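Local coordinates for cutinase-like protein (Cryptococcus sp., PDB 2CZQ), which probably hydrolyses carboxylic ester bonds as a cutinase-like enzyme of the alpha/beta hydrolase fold, at residues Phe27-Met30 with Asn31-Thr35; Thr91-Ala94 with Leu95-Gly99; Ser148-Ser151 with Gly152-Ser155; Val189-Met192 with Gly193-Ala197. All coordinates share one frame; numbering follows the deposited sequence.

Contact 1: Phe27-Met30 with Asn31-Thr35; sequences FRTM and NSQIT
Met30 and Ile34 meet on the buried flank of the first turns of helix 28-37, where CG of Met30 stands 4.4 Å from CD1 of Ile34. The Met30 chain sets out between its own backbone N and carbonyl carbon (chi1 69°), which lays it alongside Asn31, both side chains pointing the same way. Phe27, at the N-cap position, closes this flank: its CB lies 3.5 Å from ND2 of Asn31, and SD of Met30 comes in at its ring edge, in plane. Asn31 is bonded at both ends of its amide, ND2 to Gln23 and OD1 to Gln82. Strand 78-84 packs on Phe27, Met30 and Ile34, strand 9-14 on Phe27 and Ile34, and strand 108-114 on Phe27 and Met30.

The outward flank is looser and polar. In the conformer described, OG of Ser32 reaches the carbonyl O of Thr29 at 2.7 Å on an in-plane lone pair, and N of Gln33 donates to the same oxygen at 3.1 Å nearly along the C=O axis. Gln33 runs back over the preceding turn, its NE2 4.0 Å from CG2 of Thr29, the two crossing obliquely, while helix 187-200 borders both. Helix 28-37 joins strands 9-14 and 41-45 in a beta-alpha-beta unit. Exposed Ser32 can thus add a second donor to the carbonyl of exposed Thr29, whereas partners at both ends fix the rotation of the buried Asn31 amide.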
ATOM      1  N   PHE A  27       7.621   4.661   2.400  1.00  5.26           N
ATOM      2  CA  PHE A  27       7.554   3.591   3.401  1.00  5.24           C
ATOM      3  C   PHE A  27       8.822   3.391   4.200  1.00  5.61           C
ATOM      4  O   PHE A  27       8.864   2.535   5.069  1.00  5.44           O
ATOM      5  CB  PHE A  27       7.108   2.271   2.756  1.00  5.53           C
ATOM      6  CG  PHE A  27       5.938   2.455   1.863  1.00  4.97           C
ATOM      7  CD1 PHE A  27       4.699   2.774   2.403  1.00  5.46           C
ATOM      8  CD2 PHE A  27       6.084   2.429   0.486  1.00  5.25           C
ATOM      9  CE1 PHE A  27       3.613   3.027   1.584  1.00  5.32           C
ATOM     10  CE2 PHE A  27       5.000   2.673  -0.349  1.00  5.63           C
ATOM     11  CZ  PHE A  27       3.760   2.978   0.200  1.00  5.61           C
ATOM     12  N   ARG A  28       9.851   4.182   3.934  1.00  6.03           N
ATOM     13  CA  ARG A  28      11.149   3.940   4.559  1.00  6.74           C
ATOM     14  C   ARG A  28      11.083   3.937   6.087  1.00  6.40           C
ATOM     15  O   ARG A  28      11.584   3.014   6.735  1.00  6.56           O
ATOM     16  CB  ARG A  28      12.162   4.980   4.078  0.50  7.57           C
ATOM     17  CG  ARG A  28      13.618   4.594   4.281  0.50  9.40           C
ATOM     18  CD  ARG A  28      14.623   5.526   3.602  0.50 11.95           C
ATOM     19  NE  ARG A  28      14.087   6.162   2.397  0.50 14.44           N
ATOM     20  CZ  ARG A  28      14.661   6.126   1.198  0.50 15.42           C
ATOM     21  NH1 ARG A  28      15.806   5.481   1.012  0.50 16.28           N
ATOM     22  NH2 ARG A  28      14.085   6.740   0.174  0.50 16.28           N
ATOM     23  N   THR A  29      10.477   4.965   6.671  1.00  6.06           N
ATOM     24  CA  THR A  29      10.424   5.044   8.120  1.00  6.33           C
ATOM     25  C   THR A  29       9.583   3.923   8.712  1.00  5.58           C
ATOM     26  O   THR A  29      10.059   3.183   9.572  1.00  5.87           O
ATOM     27  CB  THR A  29       9.940   6.417   8.558  1.00  6.52           C
ATOM     28  OG1 THR A  29      10.968   7.359   8.237  1.00  7.52           O
ATOM     29  CG2 THR A  29       9.806   6.498  10.080  1.00  7.39           C
ATOM     30  N   MET A  30       8.354   3.761   8.234  1.00  5.54           N
ATOM     31  CA  MET A  30       7.507   2.724   8.807  1.00  5.58           C
ATOM     32  C   MET A  30       8.146   1.349   8.662  1.00  5.22           C
ATOM     33  O   MET A  30       8.039   0.521   9.564  1.00  5.36           O
ATOM     34  CB  MET A  30       6.090   2.745   8.229  1.00  5.59           C
ATOM     35  CG  MET A  30       5.965   2.318   6.769  1.00  5.46           C
ATOM     36  SD  MET A  30       4.286   2.462   6.149  1.00  5.18           S
ATOM     37  CE  MET A  30       4.120   4.252   6.010  1.00  5.44           C
ATOM     38  N   ASN A  31       8.826   1.105   7.542  1.00  5.22           N
ATOM     39  CA  ASN A  31       9.419  -0.210   7.339  1.00  5.41           C
ATOM     40  C   ASN A  31      10.616  -0.471   8.232  1.00  5.71           C
ATOM     41  O   ASN A  31      10.828  -1.608   8.659  1.00  5.59           O
ATOM     42  CB  ASN A  31       9.718  -0.454   5.869  1.00  5.47           C
ATOM     43  CG  ASN A  31       8.460  -0.681   5.071  1.00  5.58           C
ATOM     44  OD1 ASN A  31       7.379  -0.817   5.640  1.00  5.73           O
ATOM     45  ND2 ASN A  31       8.595  -0.745   3.755  1.00  5.78           N
ATOM     46  N   SER A  32      11.378   0.575   8.541  1.00  5.66           N
ATOM     47  CA  SER A  32      12.405   0.462   9.570  1.00  6.02           C
ATOM     48  C   SER A  32      11.773   0.092  10.919  1.00  5.88           C
ATOM     49  O   SER A  32      12.323  -0.706  11.668  1.00  6.45           O
ATOM     50  CB  SER A  32      13.262   1.729   9.651  0.65  6.22           C
ATOM     51  OG  SER A  32      12.581   2.785  10.295  0.65  6.31           O
ATOM     52  N   GLN A  33      10.608   0.661  11.217  1.00  5.93           N
ATOM     53  CA  GLN A  33       9.913   0.364  12.467  1.00  5.90           C
ATOM     54  C   GLN A  33       9.357  -1.058  12.498  1.00  5.74           C
ATOM     55  O   GLN A  33       9.478  -1.756  13.505  1.00  6.08           O
ATOM     56  CB  GLN A  33       8.777   1.354  12.699  1.00  6.03           C
ATOM     57  CG  GLN A  33       9.201   2.794  12.885  1.00  6.38           C
ATOM     58  CD  GLN A  33       8.013   3.651  13.217  1.00  6.21           C
ATOM     59  OE1 GLN A  33       7.704   3.864  14.396  1.00  8.12           O
ATOM     60  NE2 GLN A  33       7.312   4.111  12.194  1.00  6.01           N
ATOM     61  N   ILE A  34       8.740  -1.481  11.398  1.00  5.62           N
ATOM     62  CA  ILE A  34       8.111  -2.799  11.334  1.00  5.63           C
ATOM     63  C   ILE A  34       9.170  -3.887  11.464  1.00  5.69           C
ATOM     64  O   ILE A  34       9.021  -4.809  12.267  1.00  5.73           O
ATOM     65  CB  ILE A  34       7.315  -2.981  10.023  1.00  5.56           C
ATOM     66  CG1 ILE A  34       6.147  -1.995   9.931  1.00  5.69           C
ATOM     67  CG2 ILE A  34       6.814  -4.420   9.887  1.00  6.22           C
ATOM     68  CD1 ILE A  34       5.743  -1.679   8.499  1.00  5.62           C
ATOM     69  N   THR A  35      10.236  -3.777  10.673  1.00  5.86           N
ATOM     70  CA  THR A  35      11.275  -4.804  10.689  1.00  6.35           C
ATOM     71  C   THR A  35      12.048  -4.831  12.001  1.00  6.55           C
ATOM     72  O   THR A  35      12.557  -5.878  12.382  1.00  7.25           O
ATOM     73  CB  THR A  35      12.239  -4.704   9.491  1.00  6.45           C
ATOM     74  OG1 THR A  35      12.841  -3.401   9.439  1.00  6.82           O
ATOM     75  CG2 THR A  35      11.486  -4.895   8.165  1.00  6.87           C
TER

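Contact 2: Thr91-Ala94 with Leu95-Gly99; sequences TVVA and LQQLG
Gln96 and Gln97 slant back across Val92 and Val93, one turn earlier on helix 86-98, from the buried Val92 to the exposed Gln97. Gln96, extended beyond CG, carries its amide between the two valines: NE2 of Gln96 stands 3.6 Å from CG1 of Val92, and its OE1 lies 3.8 Å from CG2 of Val93. That amide is held from beyond the helix, since NE2 also donates to the carbonyl oxygens of Ser148 and Gln146. Gln97 approaches Val93 from the next position round the helix, and NE2 of Gln97 lies 3.8 Å from CG1 of Val93. With chi1 at 177°, Val93 turns CG1 away from its own N to where it meets both amides, 4.1 Å from OE1 of Gln96.

Leu95 and Leu98 instead lean over carbonyls of the previous turn; CG of Leu98 is 3.2 Å from O of Ala94, which also accepts the 2.8 Å bond from N of Leu98. Gly99, with positive phi, ends the helical run. Of the surrounding elements, strands 78-84 and 108-114 lie against Thr91 and Leu95, helix 57-73 meets Thr91, Val93 and Gln97, and the loop carrying Pro150 and Trp153 covers Leu95.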
ATOM      1  N   THR A  91      -0.806  -1.512  -7.061  1.00  4.32           N
ATOM      2  CA  THR A  91      -1.235  -2.406  -5.991  1.00  4.64           C
ATOM      3  C   THR A  91      -2.734  -2.692  -6.073  1.00  4.41           C
ATOM      4  O   THR A  91      -3.158  -3.844  -5.963  1.00  4.63           O
ATOM      5  CB  THR A  91      -0.868  -1.807  -4.628  1.00  4.67           C
ATOM      6  OG1 THR A  91       0.555  -1.634  -4.544  1.00  4.99           O
ATOM      7  CG2 THR A  91      -1.200  -2.774  -3.501  1.00  5.09           C
ATOM      8  N   VAL A  92      -3.535  -1.644  -6.268  1.00  4.59           N
ATOM      9  CA  VAL A  92      -4.977  -1.801  -6.435  1.00  4.72           C
ATOM     10  C   VAL A  92      -5.286  -2.786  -7.565  1.00  4.85           C
ATOM     11  O   VAL A  92      -6.119  -3.681  -7.407  1.00  5.19           O
ATOM     12  CB  VAL A  92      -5.647  -0.435  -6.693  1.00  4.93           C
ATOM     13  CG1 VAL A  92      -7.085  -0.610  -7.161  1.00  5.53           C
ATOM     14  CG2 VAL A  92      -5.584   0.430  -5.441  1.00  5.20           C
ATOM     15  N   VAL A  93      -4.607  -2.627  -8.694  1.00  5.01           N
ATOM     16  CA  VAL A  93      -4.844  -3.509  -9.828  1.00  5.27           C
ATOM     17  C   VAL A  93      -4.400  -4.939  -9.514  1.00  4.80           C
ATOM     18  O   VAL A  93      -5.053  -5.896  -9.937  1.00  5.11           O
ATOM     19  CB  VAL A  93      -4.228  -2.932 -11.120  1.00  5.31           C
ATOM     20  CG1 VAL A  93      -4.409  -3.884 -12.300  1.00  6.16           C
ATOM     21  CG2 VAL A  93      -4.877  -1.585 -11.431  1.00  6.60           C
ATOM     22  N   ALA A  94      -3.331  -5.092  -8.730  1.00  4.97           N
ATOM     23  CA  ALA A  94      -2.960  -6.421  -8.242  1.00  5.11           C
ATOM     24  C   ALA A  94      -4.096  -7.053  -7.442  1.00  5.12           C
ATOM     25  O   ALA A  94      -4.391  -8.234  -7.615  1.00  5.52           O
ATOM     26  CB  ALA A  94      -1.676  -6.375  -7.412  1.00  5.59           C
ATOM     27  N   LEU A  95      -4.749  -6.278  -6.577  1.00  5.13           N
ATOM     28  CA  LEU A  95      -5.868  -6.813  -5.797  1.00  5.08           C
ATOM     29  C   LEU A  95      -6.993  -7.277  -6.711  1.00  5.12           C
ATOM     30  O   LEU A  95      -7.596  -8.332  -6.493  1.00  5.42           O
ATOM     31  CB  LEU A  95      -6.416  -5.783  -4.813  1.00  5.42           C
ATOM     32  CG  LEU A  95      -5.428  -5.050  -3.903  1.00  5.51           C
ATOM     33  CD1 LEU A  95      -6.186  -4.199  -2.901  1.00  6.61           C
ATOM     34  CD2 LEU A  95      -4.474  -6.009  -3.190  1.00  6.17           C
ATOM     35  N   GLN A  96      -7.271  -6.477  -7.738  1.00  5.27           N
ATOM     36  CA  GLN A  96      -8.310  -6.803  -8.706  1.00  5.45           C
ATOM     37  C   GLN A  96      -8.015  -8.122  -9.418  1.00  5.54           C
ATOM     38  O   GLN A  96      -8.924  -8.908  -9.686  1.00  6.59           O
ATOM     39  CB  GLN A  96      -8.467  -5.669  -9.721  1.00  5.49           C
ATOM     40  CG  GLN A  96      -8.936  -4.357  -9.100  1.00  5.78           C
ATOM     41  CD  GLN A  96      -8.812  -3.169 -10.042  1.00  6.26           C
ATOM     42  OE1 GLN A  96      -8.286  -3.288 -11.150  1.00  6.88           O
ATOM     43  NE2 GLN A  96      -9.285  -2.011  -9.593  1.00  6.19           N
ATOM     44  N   GLN A  97      -6.740  -8.366  -9.709  1.00  5.63           N
ATOM     45  CA  GLN A  97      -6.322  -9.585 -10.390  1.00  6.16           C
ATOM     46  C   GLN A  97      -6.235 -10.786  -9.456  1.00  6.62           C
ATOM     47  O   GLN A  97      -6.520 -11.907  -9.874  1.00  7.38           O
ATOM     48  CB  GLN A  97      -4.977  -9.379 -11.078  1.00  6.05           C
ATOM     49  CG  GLN A  97      -5.077  -8.481 -12.292  1.00  6.13           C
ATOM     50  CD  GLN A  97      -3.763  -8.329 -13.026  1.00  6.23           C
ATOM     51  OE1 GLN A  97      -2.862  -9.154 -12.887  1.00  7.11           O
ATOM     52  NE2 GLN A  97      -3.653  -7.270 -13.818  1.00  6.79           N
ATOM     53  N   LEU A  98      -5.836 -10.562  -8.209  1.00  6.71           N
ATOM     54  CA  LEU A  98      -5.705 -11.658  -7.252  1.00  7.69           C
ATOM     55  C   LEU A  98      -7.044 -12.254  -6.843  1.00  8.13           C
ATOM     56  O   LEU A  98      -7.133 -13.441  -6.539  1.00  9.54           O
ATOM     57  CB  LEU A  98      -4.947 -11.209  -6.007  1.00  7.84           C
ATOM     58  CG  LEU A  98      -3.447 -10.957  -6.173  1.00  8.37           C
ATOM     59  CD1 LEU A  98      -2.884 -10.321  -4.916  1.00 10.03           C
ATOM     60  CD2 LEU A  98      -2.691 -12.229  -6.531  1.00  9.92           C
ATOM     61  N   GLY A  99      -8.087 -11.434  -6.830  1.00  8.70           N
ATOM     62  CA  GLY A  99      -9.379 -11.886  -6.358  1.00  9.67           C
ATOM     63  C   GLY A  99      -9.449 -11.881  -4.845  1.00 10.25           C
ATOM     64  O   GLY A  99      -8.534 -11.406  -4.168  1.00 10.37           O
TER

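Contact 3: Ser148-Ser151 with Gly152-Ser155; sequences SVPS and GWVS
Trp153 folds back against Val149 and Pro150. Its CB is 3.8 Å from CG1 of Val149, whose side chain crosses that of the tryptophan at about a right angle, and 3.5 Å from the carbonyl O of Pro150. With CG placed beside the backbone N (chi1 -77°), the indole runs out next to the proline, both pointing the same way. CD1 takes up this contact: CG of Pro150 lies 3.8 Å away, approaching the ring obliquely, and CB and CD of the proline are at nearly the same distance. Beyond CD1, NE1 makes a weak hydrogen bond to the carbonyl O of Gly99, just past the end of helix 86-98. The indole also packs on Leu95 and on Val108 and Val111 of strand 108-114, and meets Phe105 edge-to-face.

The backbone here forms two overlapping beta turns, close to type I, in the segment between helix 143-146 and strand 157-160 of the parallel sheet. N of Trp153 donates to O of Pro150 at 2.9 Å, and N of Val154 to O of Ser151 at 3.2 Å; both donors sit well above their carbonyl planes, by 48° and 67°, rather than on a lone pair. A water extends the second turn, donating to O of Ser151 and accepting from N of Ser155.

Val149 CG1 also meets Val154, at roughly a right angle to its contact with Trp153 CB; CG2 of Val154 lies 3.9 Å from it, the two valines crossing at a slant. The same CG2 also rests 3.5 Å from O of Pro150. Val149 packs in turn on Val92 and Leu113, and Val154 on Thr124 and Cys125.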
ATOM      1  N   SER A 148     -11.107   0.492  -8.280  1.00  6.26           N
ATOM      2  CA  SER A 148     -10.868   0.746  -6.870  1.00  6.40           C
ATOM      3  C   SER A 148     -10.414  -0.517  -6.146  1.00  6.10           C
ATOM      4  O   SER A 148     -10.382  -1.608  -6.722  1.00  6.33           O
ATOM      5  CB  SER A 148     -12.163   1.252  -6.237  1.00  7.18           C
ATOM      6  OG  SER A 148     -13.195   0.296  -6.402  1.00  9.49           O
ATOM      7  N   VAL A 149     -10.056  -0.354  -4.876  1.00  6.29           N
ATOM      8  CA  VAL A 149      -9.861  -1.491  -3.986  1.00  6.27           C
ATOM      9  C   VAL A 149     -11.152  -2.315  -4.007  1.00  6.52           C
ATOM     10  O   VAL A 149     -12.219  -1.776  -3.712  1.00  7.12           O
ATOM     11  CB  VAL A 149      -9.580  -1.009  -2.541  1.00  6.22           C
ATOM     12  CG1 VAL A 149      -9.547  -2.180  -1.565  1.00  6.85           C
ATOM     13  CG2 VAL A 149      -8.281  -0.216  -2.471  1.00  6.65           C
ATOM     14  N   PRO A 150     -11.093  -3.596  -4.377  1.00  6.57           N
ATOM     15  CA  PRO A 150     -12.319  -4.410  -4.392  1.00  7.06           C
ATOM     16  C   PRO A 150     -12.940  -4.538  -3.006  1.00  7.24           C
ATOM     17  O   PRO A 150     -12.233  -4.548  -1.997  1.00  6.91           O
ATOM     18  CB  PRO A 150     -11.841  -5.771  -4.900  1.00  7.36           C
ATOM     19  CG  PRO A 150     -10.567  -5.476  -5.617  1.00  7.26           C
ATOM     20  CD  PRO A 150      -9.917  -4.359  -4.841  1.00  6.58           C
ATOM     21  N   SER A 151     -14.264  -4.642  -2.966  1.00  7.84           N
ATOM     22  CA  SER A 151     -14.994  -4.719  -1.702  1.00  8.54           C
ATOM     23  C   SER A 151     -14.435  -5.779  -0.748  1.00  7.89           C
ATOM     24  O   SER A 151     -14.342  -5.543   0.453  1.00  7.97           O
ATOM     25  CB  SER A 151     -16.493  -4.916  -1.941  0.65  9.40           C
ATOM     26  OG  SER A 151     -16.750  -6.155  -2.565  0.65 11.04           O
ATOM     27  N   GLY A 152     -14.040  -6.932  -1.287  1.00  7.55           N
ATOM     28  CA  GLY A 152     -13.540  -8.036  -0.478  1.00  7.24           C
ATOM     29  C   GLY A 152     -12.156  -7.829   0.119  1.00  6.76           C
ATOM     30  O   GLY A 152     -11.711  -8.646   0.928  1.00  7.47           O
ATOM     31  N   TRP A 153     -11.485  -6.745  -0.278  1.00  6.38           N
ATOM     32  CA  TRP A 153     -10.177  -6.362   0.255  1.00  6.11           C
ATOM     33  C   TRP A 153     -10.254  -5.217   1.265  1.00  6.17           C
ATOM     34  O   TRP A 153      -9.292  -4.966   1.997  1.00  6.23           O
ATOM     35  CB  TRP A 153      -9.260  -5.928  -0.886  1.00  6.08           C
ATOM     36  CG  TRP A 153      -8.678  -7.043  -1.685  1.00  5.86           C
ATOM     37  CD1 TRP A 153      -9.198  -7.612  -2.811  1.00  6.46           C
ATOM     38  CD2 TRP A 153      -7.450  -7.719  -1.428  1.00  5.85           C
ATOM     39  NE1 TRP A 153      -8.363  -8.601  -3.274  1.00  6.44           N
ATOM     40  CE2 TRP A 153      -7.278  -8.684  -2.441  1.00  5.99           C
ATOM     41  CE3 TRP A 153      -6.464  -7.602  -0.438  1.00  6.48           C
ATOM     42  CZ2 TRP A 153      -6.163  -9.529  -2.492  1.00  6.92           C
ATOM     43  CZ3 TRP A 153      -5.361  -8.439  -0.489  1.00  7.73           C
ATOM     44  CH2 TRP A 153      -5.219  -9.388  -1.510  1.00  7.60           C
ATOM     45  N   VAL A 154     -11.379  -4.505   1.293  1.00  6.41           N
ATOM     46  CA  VAL A 154     -11.481  -3.267   2.061  1.00  6.62           C
ATOM     47  C   VAL A 154     -11.170  -3.458   3.551  1.00  6.72           C
ATOM     48  O   VAL A 154     -10.503  -2.617   4.154  1.00  6.60           O
ATOM     49  CB  VAL A 154     -12.855  -2.593   1.839  1.00  6.76           C
ATOM     50  CG1 VAL A 154     -13.078  -1.449   2.819  1.00  7.55           C
ATOM     51  CG2 VAL A 154     -12.968  -2.089   0.404  1.00  7.77           C
ATOM     52  N   SER A 155     -11.631  -4.563   4.133  1.00  6.90           N
ATOM     53  CA  SER A 155     -11.481  -4.779   5.571  1.00  7.81           C
ATOM     54  C   SER A 155     -10.034  -4.938   6.042  1.00  7.70           C
ATOM     55  O   SER A 155      -9.760  -4.796   7.232  1.00  9.26           O
ATOM     56  CB  SER A 155     -12.321  -5.966   6.035  1.00  8.48           C
ATOM     57  OG  SER A 155     -11.766  -7.183   5.583  1.00  9.37           O
TER
HETATM   58  O   HOH W   1     -13.390  -6.471   2.905  1.00 10.32           O

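Contact 4: Val189-Met192 with Gly193-Ala197; sequences VQTM and GYKFA
The carbonyl O of Thr191 takes the 2.9 Å bond from N of Lys195, nearly straight at the hydrogen (171°) and directed closely down the carbonyl, while carbon atoms of two later side chains lie near it. CG of Lys195 lies 3.5 Å from this oxygen, and CD1 of Tyr194 reaches the same distance, with the oxygen placed obliquely to the ring. Thr191 and Lys195 run side by side in the same direction: CG2 of the threonine, on the far side of CB from its own N, touches CE of the extended lysine at 3.9 Å. The threonine hydroxyl is engaged further back, with the carbonyl of Gln187.

Lys195 is exposed and Thr191 partly so on helix 187-200, the last helix of the alpha/beta fold, which packs against helix 28-37 on one flank and the parallel sheet on another. Tyr194 lies against Met30 and Gln33 of helix 28-37. OE1 of Gln190 accepts from the backbone N of Met30 in that helix, and its NE2 ties in the carbonyls of adjoining Gly26 and the loop residue Tyr183. Towards the sheet, Met192 and Phe196 both lie on Leu158 of strand 157-160. CB of Phe196 sits 3.1 Å from O of Met192, the oxygen that also accepts from N of Phe196 at 2.9 Å.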
ATOM      1  N   VAL A 189       1.227   9.464   9.223  1.00  6.78           N
ATOM      2  CA  VAL A 189       1.227   8.451   8.171  1.00  6.39           C
ATOM      3  C   VAL A 189       2.191   7.309   8.490  1.00  5.77           C
ATOM      4  O   VAL A 189       1.815   6.133   8.419  1.00  6.04           O
ATOM      5  CB  VAL A 189       1.574   9.080   6.800  1.00  6.46           C
ATOM      6  CG1 VAL A 189       1.723   8.013   5.735  1.00  6.91           C
ATOM      7  CG2 VAL A 189       0.511  10.093   6.381  1.00  6.97           C
ATOM      8  N   GLN A 190       3.426   7.656   8.843  1.00  5.73           N
ATOM      9  CA  GLN A 190       4.442   6.640   9.087  1.00  5.74           C
ATOM     10  C   GLN A 190       4.065   5.769  10.281  1.00  5.77           C
ATOM     11  O   GLN A 190       4.165   4.548  10.221  1.00  5.66           O
ATOM     12  CB  GLN A 190       5.827   7.267   9.271  1.00  5.77           C
ATOM     13  CG  GLN A 190       6.380   7.935   8.012  1.00  5.82           C
ATOM     14  CD  GLN A 190       6.430   6.988   6.832  1.00  5.03           C
ATOM     15  OE1 GLN A 190       6.944   5.876   6.946  1.00  5.46           O
ATOM     16  NE2 GLN A 190       5.886   7.418   5.698  1.00  5.74           N
ATOM     17  N   THR A 191       3.601   6.397  11.356  1.00  6.18           N
ATOM     18  CA  THR A 191       3.237   5.642  12.547  1.00  6.39           C
ATOM     19  C   THR A 191       2.033   4.749  12.287  1.00  5.85           C
ATOM     20  O   THR A 191       2.024   3.585  12.681  1.00  5.96           O
ATOM     21  CB  THR A 191       2.981   6.584  13.718  1.00  6.72           C
ATOM     22  OG1 THR A 191       4.138   7.412  13.910  1.00  8.62           O
ATOM     23  CG2 THR A 191       2.815   5.791  15.015  1.00  7.15           C
ATOM     24  N   MET A 192       1.024   5.289  11.617  1.00  5.94           N
ATOM     25  CA  MET A 192      -0.155   4.506  11.278  1.00  6.20           C
ATOM     26  C   MET A 192       0.218   3.291  10.440  1.00  5.80           C
ATOM     27  O   MET A 192      -0.304   2.203  10.668  1.00  6.09           O
ATOM     28  CB  MET A 192      -1.132   5.398  10.530  1.00  7.42           C
ATOM     29  CG  MET A 192      -2.485   4.818  10.258  1.00  9.36           C
ATOM     30  SD  MET A 192      -3.657   6.117   9.828  1.00 14.16           S
ATOM     31  CE  MET A 192      -2.773   7.059   8.556  1.00 14.48           C
ATOM     32  N   GLY A 193       1.107   3.483   9.468  1.00  5.49           N
ATOM     33  CA  GLY A 193       1.528   2.394   8.599  1.00  5.48           C
ATOM     34  C   GLY A 193       2.283   1.302   9.334  1.00  5.20           C
ATOM     35  O   GLY A 193       2.086   0.113   9.068  1.00  5.35           O
ATOM     36  N   TYR A 194       3.150   1.710  10.257  1.00  5.16           N
ATOM     37  CA  TYR A 194       3.899   0.772  11.083  1.00  5.61           C
ATOM     38  C   TYR A 194       2.956  -0.021  11.995  1.00  5.55           C
ATOM     39  O   TYR A 194       3.031  -1.249  12.048  1.00  5.74           O
ATOM     40  CB  TYR A 194       5.013   1.504  11.858  1.00  5.80           C
ATOM     41  CG  TYR A 194       5.155   1.104  13.306  1.00  5.71           C
ATOM     42  CD1 TYR A 194       4.706   1.946  14.321  1.00  5.98           C
ATOM     43  CD2 TYR A 194       5.724  -0.116  13.666  1.00  6.00           C
ATOM     44  CE1 TYR A 194       4.821   1.589  15.654  1.00  6.69           C
ATOM     45  CE2 TYR A 194       5.841  -0.482  14.997  1.00  6.53           C
ATOM     46  CZ  TYR A 194       5.389   0.372  15.984  1.00  6.27           C
ATOM     47  OH  TYR A 194       5.500  -0.010  17.298  1.00  7.19           O
ATOM     48  N   LYS A 195       2.054   0.670  12.692  1.00  5.65           N
ATOM     49  CA  LYS A 195       1.135  -0.020  13.592  1.00  5.93           C
ATOM     50  C   LYS A 195       0.203  -0.957  12.835  1.00  5.69           C
ATOM     51  O   LYS A 195      -0.057  -2.079  13.280  1.00  5.94           O
ATOM     52  CB  LYS A 195       0.328   0.973  14.424  1.00  6.56           C
ATOM     53  CG  LYS A 195       1.160   1.694  15.459  1.00  8.48           C
ATOM     54  CD  LYS A 195       0.333   2.493  16.445  1.00 11.21           C
ATOM     55  CE  LYS A 195       1.260   3.144  17.459  1.00 13.16           C
ATOM     56  NZ  LYS A 195       0.559   3.833  18.577  1.00 14.92           N
ATOM     57  N   PHE A 196      -0.288  -0.489  11.689  1.00  5.66           N
ATOM     58  CA  PHE A 196      -1.170  -1.279  10.837  1.00  6.02           C
ATOM     59  C   PHE A 196      -0.490  -2.588  10.441  1.00  5.85           C
ATOM     60  O   PHE A 196      -1.049  -3.671  10.628  1.00  6.11           O
ATOM     61  CB  PHE A 196      -1.550  -0.464   9.597  1.00  6.07           C
ATOM     62  CG  PHE A 196      -2.304  -1.236   8.550  1.00  6.60           C
ATOM     63  CD1 PHE A 196      -3.665  -1.471   8.684  1.00  7.38           C
ATOM     64  CD2 PHE A 196      -1.654  -1.700   7.409  1.00  7.04           C
ATOM     65  CE1 PHE A 196      -4.366  -2.161   7.699  1.00  7.41           C
ATOM     66  CE2 PHE A 196      -2.348  -2.394   6.428  1.00  7.44           C
ATOM     67  CZ  PHE A 196      -3.705  -2.619   6.573  1.00  7.26           C
ATOM     68  N   ALA A 197       0.723  -2.481   9.907  1.00  5.98           N
ATOM     69  CA  ALA A 197       1.456  -3.656   9.452  1.00  5.93           C
ATOM     70  C   ALA A 197       1.751  -4.617  10.596  1.00  5.66           C
ATOM     71  O   ALA A 197       1.493  -5.811  10.483  1.00  5.99           O
ATOM     72  CB  ALA A 197       2.732  -3.253   8.764  1.00  6.32           C
TER

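The four contacts form two pairs, 1 with 4 and 2 with 3, and contact 1 lies across the chain's centre from contacts 2 and 3. Contacts 1 and 4 bring helices 28-37 and 187-200 together, their centres about 8 Å apart, through Gln190 on the backbone of Met30 and Ala197 on Ile34. Contacts 2 and 3, about 9 Å apart between centres, join helix 86-98 to the loop before strand 157-160 through Gln96 and Trp153. All are partly buried, with apolar side chains inside and some exposed polar ones; Asn31 and Gln190, however, are buried polar groups. Contacts 1, 2 and 4 rest on regular helical bonds, whereas contact 3 relies on turns, a bridging water and proline-tryptophan packing.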